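Local structure of putative nucleotidyltransferase (Sulfolobus solfataricus P2, 2RFF) at residues L16-V26 / D52-K60. The protein probably transfers a nucleotidyl group from a nucleotide to an acceptor molecule. Residues are numbered along the deposited sequence; the frame is centred on the assembly and turned at random.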
loop_
_atom_site.group_PDB
_atom_site.type_symbol
_atom_site.label_atom_id
_atom_site.label_comp_id
_atom_site.label_asym_id
_atom_site.label_seq_id
_atom_site.Cartn_x
_atom_site.Cartn_y
_atom_site.Cartn_z
ATOM N N LEU A 16 3.287 6.736 -5.913
ATOM C CA LEU A 16 3.667 5.335 -6.114
ATOM C C LEU A 16 5.142 5.154 -5.732
ATOM O O LEU A 16 5.508 4.146 -5.129
ATOM C CB LEU A 16 3.378 4.861 -7.543
ATOM C CG LEU A 16 1.908 4.667 -7.890
ATOM C CD1 LEU A 16 1.677 4.532 -9.404
ATOM C CD2 LEU A 16 1.216 3.475 -7.154
ATOM N N LYS A 17 5.983 6.143 -6.056
ATOM C CA LYS A 17 7.386 6.066 -5.689
ATOM C C LYS A 17 7.579 6.142 -4.152
ATOM O O LYS A 17 8.415 5.423 -3.614
ATOM C CB LYS A 17 8.196 7.066 -6.490
ATOM C CG LYS A 17 8.289 6.685 -7.989
ATOM C CD LYS A 17 9.041 7.751 -8.815
ATOM C CE LYS A 17 9.145 7.443 -10.315
ATOM N NZ LYS A 17 9.780 8.621 -11.034
ATOM N N LEU A 18 6.800 6.977 -3.454
ATOM C CA LEU A 18 6.830 7.022 -2.006
ATOM C C LEU A 18 6.372 5.681 -1.412
ATOM O O LEU A 18 7.032 5.180 -0.499
ATOM C CB LEU A 18 5.969 8.134 -1.456
ATOM C CG LEU A 18 5.812 8.222 0.064
ATOM C CD1 LEU A 18 7.157 8.305 0.788
ATOM C CD2 LEU A 18 4.869 9.335 0.412
ATOM N N ALA A 19 5.266 5.087 -1.926
ATOM C CA ALA A 19 4.768 3.783 -1.484
ATOM C C ALA A 19 5.862 2.725 -1.688
ATOM O O ALA A 19 6.066 1.887 -0.800
ATOM C CB ALA A 19 3.526 3.422 -2.199
ATOM N N LYS A 20 6.570 2.772 -2.823
ATOM C CA LYS A 20 7.683 1.837 -3.082
ATOM C C LYS A 20 8.747 1.926 -1.991
ATOM O O LYS A 20 9.181 0.908 -1.474
ATOM C CB LYS A 20 8.329 2.041 -4.464
ATOM C CG LYS A 20 9.640 1.234 -4.714
ATOM C CD LYS A 20 10.190 1.416 -6.102
ATOM C CE LYS A 20 11.576 0.774 -6.276
ATOM N NZ LYS A 20 11.607 -0.716 -6.131
ATOM N N GLU A 21 9.190 3.151 -1.655
ATOM C CA GLU A 21 10.195 3.356 -0.608
ATOM C C GLU A 21 9.728 2.771 0.729
ATOM O O GLU A 21 10.482 2.080 1.413
ATOM C CB GLU A 21 10.480 4.828 -0.388
ATOM C CG GLU A 21 11.160 5.576 -1.486
ATOM C CD GLU A 21 11.391 7.069 -1.117
ATOM O OE1 GLU A 21 11.594 7.418 0.086
ATOM O OE2 GLU A 21 11.381 7.898 -2.042
ATOM N N ILE A 22 8.476 3.046 1.092
ATOM C CA ILE A 22 7.926 2.544 2.350
ATOM C C ILE A 22 7.910 1.016 2.330
ATOM O O ILE A 22 8.319 0.396 3.314
ATOM C CB ILE A 22 6.493 3.114 2.617
ATOM C CG1 ILE A 22 6.584 4.638 2.886
ATOM C CG2 ILE A 22 5.797 2.397 3.804
ATOM C CD1 ILE A 22 5.240 5.372 2.910
ATOM N N VAL A 23 7.439 0.436 1.217
ATOM C CA VAL A 23 7.336 -1.057 1.091
ATOM C C VAL A 23 8.727 -1.703 1.143
ATOM O O VAL A 23 8.900 -2.740 1.766
ATOM C CB VAL A 23 6.549 -1.484 -0.160
ATOM C CG1 VAL A 23 6.673 -2.997 -0.362
ATOM C CG2 VAL A 23 5.076 -0.990 -0.010
ATOM N N GLU A 24 9.716 -1.084 0.502
ATOM C CA GLU A 24 11.100 -1.600 0.559
ATOM C C GLU A 24 11.589 -1.748 1.986
ATOM O O GLU A 24 12.180 -2.755 2.345
ATOM C CB GLU A 24 12.072 -0.670 -0.201
ATOM C CG GLU A 24 11.916 -0.828 -1.680
ATOM C CD GLU A 24 12.774 0.093 -2.523
ATOM O OE1 GLU A 24 13.087 1.238 -2.086
ATOM O OE2 GLU A 24 13.104 -0.358 -3.662
ATOM N N GLU A 25 11.285 -0.756 2.803
ATOM C CA GLU A 25 11.708 -0.754 4.187
ATOM C C GLU A 25 10.966 -1.803 4.996
ATOM O O GLU A 25 11.572 -2.569 5.723
ATOM C CB GLU A 25 11.527 0.627 4.822
ATOM C CG GLU A 25 12.403 1.667 4.173
ATOM C CD GLU A 25 12.139 3.045 4.671
ATOM O OE1 GLU A 25 11.438 3.235 5.672
ATOM O OE2 GLU A 25 12.656 3.981 4.050
ATOM N N VAL A 26 9.642 -1.817 4.878
ATOM C CA VAL A 26 8.785 -2.829 5.566
ATOM C C VAL A 26 9.125 -4.265 5.135
ATOM O O VAL A 26 9.341 -5.118 5.985
ATOM C CB VAL A 26 7.287 -2.514 5.444
ATOM C CG1 VAL A 26 6.432 -3.577 6.167
ATOM C CG2 VAL A 26 6.994 -1.119 5.984
ATOM N N ASP A 52 -4.434 11.326 -0.944
ATOM C CA ASP A 52 -3.395 10.530 -0.300
ATOM C C ASP A 52 -3.256 9.229 -1.086
ATOM O O ASP A 52 -3.943 9.016 -2.110
ATOM C CB ASP A 52 -3.668 10.309 1.188
ATOM C CG ASP A 52 -4.920 9.537 1.453
ATOM O OD1 ASP A 52 -5.545 9.019 0.501
ATOM O OD2 ASP A 52 -5.274 9.468 2.644
ATOM N N ILE A 53 -2.307 8.403 -0.670
ATOM C CA ILE A 53 -2.200 7.048 -1.249
ATOM C C ILE A 53 -2.477 6.102 -0.064
ATOM O O ILE A 53 -1.980 6.293 1.056
ATOM C CB ILE A 53 -0.893 6.746 -2.000
ATOM C CG1 ILE A 53 -1.012 5.393 -2.709
ATOM C CG2 ILE A 53 0.313 6.700 -1.069
ATOM C CD1 ILE A 53 0.050 5.202 -3.785
ATOM N N ASP A 54 -3.300 5.090 -0.310
ATOM C CA ASP A 54 -3.701 4.118 0.706
ATOM C C ASP A 54 -3.009 2.793 0.448
ATOM O O ASP A 54 -3.141 2.227 -0.647
ATOM C CB ASP A 54 -5.208 3.950 0.665
ATOM C CG ASP A 54 -5.941 5.201 1.038
ATOM O OD1 ASP A 54 -5.537 5.899 1.984
ATOM O OD2 ASP A 54 -6.948 5.524 0.396
ATOM N N ILE A 55 -2.301 2.302 1.471
ATOM C CA ILE A 55 -1.466 1.125 1.357
ATOM C C ILE A 55 -1.976 0.038 2.277
ATOM O O ILE A 55 -2.111 0.260 3.472
ATOM C CB ILE A 55 -0.002 1.450 1.713
ATOM C CG1 ILE A 55 0.535 2.603 0.834
ATOM C CG2 ILE A 55 0.868 0.173 1.522
ATOM C CD1 ILE A 55 1.973 2.951 1.204
ATOM N N LEU A 56 -2.249 -1.135 1.709
ATOM C CA LEU A 56 -2.654 -2.328 2.460
ATOM C C LEU A 56 -1.444 -3.248 2.571
ATOM O O LEU A 56 -0.962 -3.746 1.556
ATOM C CB LEU A 56 -3.824 -3.053 1.792
ATOM C CG LEU A 56 -4.126 -4.443 2.352
ATOM C CD1 LEU A 56 -4.444 -4.361 3.840
ATOM C CD2 LEU A 56 -5.196 -5.132 1.528
ATOM N N PHE A 57 -0.973 -3.467 3.798
ATOM C CA PHE A 57 0.127 -4.397 4.051
ATOM C C PHE A 57 -0.508 -5.737 4.452
ATOM O O PHE A 57 -1.303 -5.769 5.399
ATOM C CB PHE A 57 1.009 -3.896 5.183
ATOM C CG PHE A 57 1.660 -2.596 4.941
ATOM C CD1 PHE A 57 2.875 -2.567 4.313
ATOM C CD2 PHE A 57 1.076 -1.422 5.355
ATOM C CE1 PHE A 57 3.540 -1.392 4.110
ATOM C CE2 PHE A 57 1.760 -0.206 5.166
ATOM C CZ PHE A 57 2.965 -0.195 4.531
ATOM N N VAL A 58 -0.073 -6.809 3.814
ATOM C CA VAL A 58 -0.637 -8.168 4.039
ATOM C C VAL A 58 0.491 -9.065 4.529
ATOM O O VAL A 58 1.455 -9.258 3.817
ATOM C CB VAL A 58 -1.345 -8.811 2.817
ATOM C CG1 VAL A 58 -1.976 -10.206 3.162
ATOM C CG2 VAL A 58 -2.390 -7.860 2.314
ATOM N N PHE A 59 0.379 -9.531 5.772
ATOM C CA PHE A 59 1.388 -10.354 6.437
ATOM C C PHE A 59 0.897 -11.752 6.677
ATOM O O PHE A 59 -0.272 -11.945 6.897
ATOM C CB PHE A 59 1.744 -9.807 7.831
ATOM C CG PHE A 59 2.426 -8.452 7.838
ATOM C CD1 PHE A 59 1.694 -7.283 7.788
ATOM C CD2 PHE A 59 3.813 -8.341 8.022
ATOM C CE1 PHE A 59 2.344 -6.002 7.869
ATOM C CE2 PHE A 59 4.460 -7.091 8.062
ATOM C CZ PHE A 59 3.718 -5.933 7.997
ATOM N N LYS A 60 1.815 -12.709 6.659
ATOM C CA LYS A 60 1.484 -14.085 7.054
ATOM C C LYS A 60 1.580 -14.207 8.570
ATOM O O LYS A 60 2.400 -13.561 9.189
ATOM C CB LYS A 60 2.440 -15.092 6.395
ATOM C CG LYS A 60 2.359 -15.011 4.893
ATOM C CD LYS A 60 2.875 -16.224 4.144
ATOM C CE LYS A 60 4.345 -16.197 3.878
ATOM N NZ LYS A 60 4.752 -17.377 2.990
#
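Phe-57 on strand 53-59 turns the edge of its ring to Ile-22 and reaches Val-23 and Val-26 on helix 6-29, a contact made wholly of hydrocarbon. From CB, its CG stands anti to the carbonyl carbon (chi1 -61°), which carries the ring out toward the helix. Phe-57 CD1 comes 4.1 Å from Val-26 CG1. Next along the ring, Phe-57 CE1 lies 3.9 Å from Val-26 CG2. At the tip, Phe-57 CZ has Ile-22 CG2 at the ring edge, 3.9 Å away. Ile-55 CG2 sits over one face, displaced toward the rim. A long, flat ring suits this place, since the CA atoms of Val-23 and Phe-57 are 8.5 Å apart; an alanine here would probably open a gap beside Ile-22 CG2 and Val-26 CG2, which would lose the ring they pack on. Small Ala-19 lets the backbones draw closer, its CB 3.8 Å from Ile-55 CD1. Leu-16, its CB pointing away, is long enough for CD2 to return to Ile-53 CD1, crossing it nearly at right angles. Branched Val-26 serves two phenylalanines, CG1 also touching Phe-59 CZ. Running at 30° to the strand, the helix covers the mixed sheet where 53-59 lies between 33-39 and 82-88, with Phe-101 of strand 98-103 against Ala-19, a hydrophobic core consistent with an alpha/beta nucleotidyltransferase domain.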